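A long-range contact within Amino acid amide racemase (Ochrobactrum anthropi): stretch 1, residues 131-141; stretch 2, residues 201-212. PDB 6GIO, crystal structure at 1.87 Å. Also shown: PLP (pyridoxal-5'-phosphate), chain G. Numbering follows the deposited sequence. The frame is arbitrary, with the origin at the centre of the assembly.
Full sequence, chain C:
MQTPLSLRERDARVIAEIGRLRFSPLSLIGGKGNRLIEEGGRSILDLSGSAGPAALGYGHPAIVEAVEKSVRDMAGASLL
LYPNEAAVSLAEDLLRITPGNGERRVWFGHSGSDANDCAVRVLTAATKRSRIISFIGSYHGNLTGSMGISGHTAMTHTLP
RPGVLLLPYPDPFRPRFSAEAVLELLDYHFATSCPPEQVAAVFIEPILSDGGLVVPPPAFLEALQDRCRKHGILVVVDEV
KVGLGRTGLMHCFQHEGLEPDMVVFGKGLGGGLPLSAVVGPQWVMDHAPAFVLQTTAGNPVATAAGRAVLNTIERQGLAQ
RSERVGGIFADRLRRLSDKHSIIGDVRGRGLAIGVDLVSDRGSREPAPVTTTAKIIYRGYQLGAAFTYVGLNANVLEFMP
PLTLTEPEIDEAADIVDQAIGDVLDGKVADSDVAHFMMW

Stretch 1 (131-141) RIISFIGSYHG
Stretch 2, residues 201-212: AVFIEPILSDGG

The strand that starts at Arg131 runs parallel to the one that ends at Ile204, their axes 4.7 Å apart at closest approach and inclined at 18°. Ile133 lies beside Val202 (CA to CA 4.4 Å), and the two hydrogen bonds of Ile133 straddle that residue: Ile133 N donates to Ala201 O (3.0 Å, 171°), and Phe203 N donates to Ile133 O (2.8 Å, 173°). Backbone angles are extended, -101/128 at Ile133 and -117/134 at Val202. Past this pairing, water 1 bridges the two stretches, accepting from Phe135 N (3.0 Å) and donating to Phe203 O (2.8 Å); it also lies 2.9 Å from His140 NE2.

Stretch 1 then reverses in a type II turn from Phe135 to Ser138, closed by Ser138 N to Phe135 O (3.0 Å). Gly137 (93/-6) adopts angles at which a CB would jam against the preceding carbonyl. Its CA is 4.7 Å from Gly211 CA, where a CB would clash with Leu208 CD2. Water 2 links these loops, donating to Gly137 O (2.7 Å) and Glu205 OE1 (2.8 Å) and accepting from Gly211 N (2.8 Å).

Apolar van der Waals packing lines both sheet faces: on one, Ile132 (m, m) places CD1 4.0 Å from Ala201 CB and CG2 3.8 Å from Phe203 CD1; on the other, Ile133 (m, t) CG2 meets Val202 (p) CG2 at 3.9 Å. Phe203 (m, chi2 74°) directs its ring edge toward the face of His140 (m, chi2 -61°), centroids 5.4 Å apart, planes at 59°. The Glu205 carboxylate (m, t, chi3 -119°), an acceptor at both oxygens, ties the loops together: OE1 accepts from Tyr139 N (3.0 Å), OE2 from Ser209 N (3.0 Å) and Ser209 OG (2.6 Å). Tyr139 (t, chi2 -76°) packs CB 4.1 Å from Asp210 CB, and Tyr139 O lies 3.1 Å from PLP C2.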

# COMPACT_ATOMS: atom_id res chain seq x y z
N ARG C 131 -12.77 -8.69 19.70
CA ARG C 131 -12.04 -7.76 20.54
C ARG C 131 -10.51 -7.83 20.31
O ARG C 131 -9.95 -8.90 19.99
CB ARG C 131 -12.34 -8.03 22.00
CG ARG C 131 -13.80 -7.79 22.38
CD ARG C 131 -13.96 -8.05 23.86
NE ARG C 131 -15.34 -8.30 24.28
CZ ARG C 131 -16.18 -7.37 24.72
NH1 ARG C 131 -15.82 -6.08 24.79
NH2 ARG C 131 -17.40 -7.74 25.09
N ILE C 132 -9.87 -6.66 20.47
CA ILE C 132 -8.44 -6.51 20.23
C ILE C 132 -7.76 -5.79 21.40
O ILE C 132 -8.27 -4.80 21.87
CB ILE C 132 -8.17 -5.72 18.90
CG1 ILE C 132 -8.63 -6.53 17.68
CG2 ILE C 132 -6.69 -5.37 18.76
CD1 ILE C 132 -7.93 -7.85 17.46
N ILE C 133 -6.58 -6.26 21.82
CA ILE C 133 -5.80 -5.56 22.86
C ILE C 133 -4.69 -4.79 22.15
O ILE C 133 -3.96 -5.33 21.36
CB ILE C 133 -5.27 -6.50 23.95
CG1 ILE C 133 -6.45 -7.21 24.64
CG2 ILE C 133 -4.45 -5.73 25.00
CD1 ILE C 133 -6.07 -8.52 25.29
N SER C 134 -4.59 -3.52 22.45
CA SER C 134 -3.54 -2.67 21.94
C SER C 134 -2.96 -1.73 23.05
O SER C 134 -3.43 -1.73 24.18
CB SER C 134 -4.14 -1.87 20.81
OG SER C 134 -3.18 -1.05 20.22
N PHE C 135 -1.93 -0.94 22.72
CA PHE C 135 -1.32 -0.04 23.70
C PHE C 135 -1.55 1.42 23.40
O PHE C 135 -1.51 1.81 22.25
CB PHE C 135 0.19 -0.31 23.85
CG PHE C 135 0.44 -1.52 24.68
CD1 PHE C 135 0.41 -1.42 26.07
CD2 PHE C 135 0.53 -2.76 24.11
CE1 PHE C 135 0.54 -2.56 26.86
CE2 PHE C 135 0.64 -3.90 24.89
CZ PHE C 135 0.68 -3.79 26.27
N ILE C 136 -1.78 2.20 24.44
CA ILE C 136 -1.80 3.65 24.32
C ILE C 136 -0.45 4.06 23.74
O ILE C 136 0.64 3.68 24.25
CB ILE C 136 -2.08 4.36 25.67
CG1 ILE C 136 -3.48 4.04 26.17
CG2 ILE C 136 -1.95 5.88 25.53
CD1 ILE C 136 -3.69 4.33 27.63
N GLY C 137 -0.52 4.82 22.66
CA GLY C 137 0.65 5.35 22.01
C GLY C 137 1.20 4.49 20.89
O GLY C 137 2.15 4.91 20.18
N SER C 138 0.62 3.30 20.72
CA SER C 138 1.02 2.39 19.68
C SER C 138 0.63 2.98 18.31
O SER C 138 -0.33 3.73 18.19
CB SER C 138 0.36 1.02 19.86
OG SER C 138 -0.98 1.08 19.44
N TYR C 139 1.42 2.65 17.31
CA TYR C 139 1.23 3.16 15.98
C TYR C 139 1.35 1.94 15.11
O TYR C 139 2.44 1.44 14.91
CB TYR C 139 2.29 4.21 15.65
CG TYR C 139 2.06 4.89 14.34
CD1 TYR C 139 2.36 4.23 13.14
CD2 TYR C 139 1.58 6.19 14.27
CE1 TYR C 139 2.16 4.84 11.91
CE2 TYR C 139 1.38 6.81 13.04
CZ TYR C 139 1.67 6.12 11.86
OH TYR C 139 1.47 6.69 10.61
N HIS C 140 0.20 1.43 14.65
CA HIS C 140 0.16 0.27 13.75
C HIS C 140 -0.18 0.64 12.28
O HIS C 140 -0.21 -0.23 11.42
CB HIS C 140 -0.82 -0.76 14.30
CG HIS C 140 -0.39 -1.32 15.62
ND1 HIS C 140 0.79 -2.01 15.79
CD2 HIS C 140 -0.98 -1.28 16.84
CE1 HIS C 140 0.93 -2.34 17.06
NE2 HIS C 140 -0.14 -1.94 17.72
N GLY C 141 -0.44 1.92 12.02
CA GLY C 141 -0.62 2.41 10.67
C GLY C 141 -1.56 3.61 10.55
O GLY C 141 -2.12 4.07 11.55
N ALA C 201 -6.84 -11.15 19.45
CA ALA C 201 -5.43 -10.90 19.41
C ALA C 201 -5.00 -9.75 20.29
O ALA C 201 -5.79 -8.85 20.57
CB ALA C 201 -5.04 -10.58 17.99
N VAL C 202 -3.72 -9.76 20.67
CA VAL C 202 -3.07 -8.62 21.33
C VAL C 202 -2.00 -8.20 20.39
O VAL C 202 -1.25 -9.06 19.89
CB VAL C 202 -2.45 -8.97 22.73
CG1 VAL C 202 -1.63 -10.24 22.69
CG2 VAL C 202 -1.62 -7.82 23.29
N PHE C 203 -1.91 -6.87 20.16
CA PHE C 203 -0.88 -6.30 19.32
C PHE C 203 0.21 -5.64 20.12
O PHE C 203 -0.06 -4.70 20.91
CB PHE C 203 -1.46 -5.26 18.39
CG PHE C 203 -2.11 -5.84 17.16
CD1 PHE C 203 -3.34 -6.47 17.24
CD2 PHE C 203 -1.51 -5.69 15.89
CE1 PHE C 203 -3.96 -6.97 16.10
CE2 PHE C 203 -2.12 -6.17 14.76
CZ PHE C 203 -3.36 -6.82 14.85
N ILE C 204 1.44 -6.06 19.85
CA ILE C 204 2.62 -5.68 20.67
C ILE C 204 3.70 -5.06 19.80
O ILE C 204 4.22 -5.75 18.88
CB ILE C 204 3.25 -6.91 21.34
CG1 ILE C 204 2.32 -7.55 22.36
CG2 ILE C 204 4.57 -6.55 22.01
CD1 ILE C 204 2.79 -8.93 22.83
N GLU C 205 4.02 -3.79 20.04
CA GLU C 205 5.30 -3.25 19.62
C GLU C 205 6.37 -3.63 20.69
O GLU C 205 6.21 -3.28 21.86
CB GLU C 205 5.26 -1.71 19.53
CG GLU C 205 4.31 -1.11 18.51
CD GLU C 205 4.59 0.38 18.31
OE1 GLU C 205 3.73 1.22 18.56
OE2 GLU C 205 5.68 0.74 17.90
N PRO C 206 7.46 -4.29 20.28
CA PRO C 206 8.52 -4.67 21.23
C PRO C 206 9.39 -3.51 21.71
O PRO C 206 10.05 -3.63 22.71
CB PRO C 206 9.33 -5.71 20.48
CG PRO C 206 9.12 -5.40 19.03
CD PRO C 206 7.76 -4.74 18.91
N ILE C 207 9.37 -2.41 20.99
CA ILE C 207 9.79 -1.10 21.48
C ILE C 207 8.72 -0.19 20.97
O ILE C 207 8.33 -0.27 19.81
CB ILE C 207 11.14 -0.64 20.87
CG1 ILE C 207 12.22 -1.64 21.29
CG2 ILE C 207 11.48 0.77 21.33
CD1 ILE C 207 13.55 -1.48 20.60
N LEU C 208 8.18 0.66 21.83
CA LEU C 208 7.09 1.51 21.44
C LEU C 208 7.72 2.64 20.65
O LEU C 208 8.47 3.41 21.22
CB LEU C 208 6.38 2.04 22.67
CG LEU C 208 5.11 2.87 22.45
CD1 LEU C 208 3.95 1.94 22.23
CD2 LEU C 208 4.87 3.79 23.63
N SER C 209 7.38 2.74 19.37
CA SER C 209 8.11 3.53 18.37
C SER C 209 7.71 5.00 18.41
O SER C 209 8.36 5.79 19.10
CB SER C 209 7.85 2.96 16.97
OG SER C 209 6.44 2.88 16.69
N ASP C 210 6.64 5.36 17.70
CA ASP C 210 6.17 6.74 17.72
C ASP C 210 5.72 7.20 19.10
O ASP C 210 5.63 8.39 19.36
CB ASP C 210 5.08 6.98 16.70
CG ASP C 210 5.64 7.43 15.38
OD1 ASP C 210 5.95 8.66 15.24
OD2 ASP C 210 5.81 6.56 14.51
N GLY C 211 5.46 6.24 19.98
CA GLY C 211 5.16 6.59 21.37
C GLY C 211 6.31 7.19 22.17
O GLY C 211 6.07 7.83 23.19
N GLY C 212 7.54 7.00 21.69
CA GLY C 212 8.74 7.58 22.31
C GLY C 212 9.95 6.69 22.42
O GLY C 212 10.81 6.92 23.26
N1 PLP G . 3.69 -0.37 12.64
C2 PLP G . 4.78 0.22 13.20
C2A PLP G . 5.36 -0.23 14.50
C3 PLP G . 5.44 1.36 12.52
O3 PLP G . 6.51 1.93 13.08
C4 PLP G . 4.94 1.84 11.22
C4A PLP G . 5.62 2.98 10.52
C5 PLP G . 3.74 1.11 10.69
C6 PLP G . 3.19 0.05 11.45
C5A PLP G . 3.10 1.55 9.39
O4P PLP G . 3.98 1.60 8.26
P PLP G . 3.65 2.49 6.98
O1P PLP G . 4.50 1.85 5.93
O2P PLP G . 4.06 3.91 7.31
O3P PLP G . 2.16 2.29 6.72
O HOH W 1 -0.12 -1.97 20.57
O HOH W 2 4.33 3.88 18.93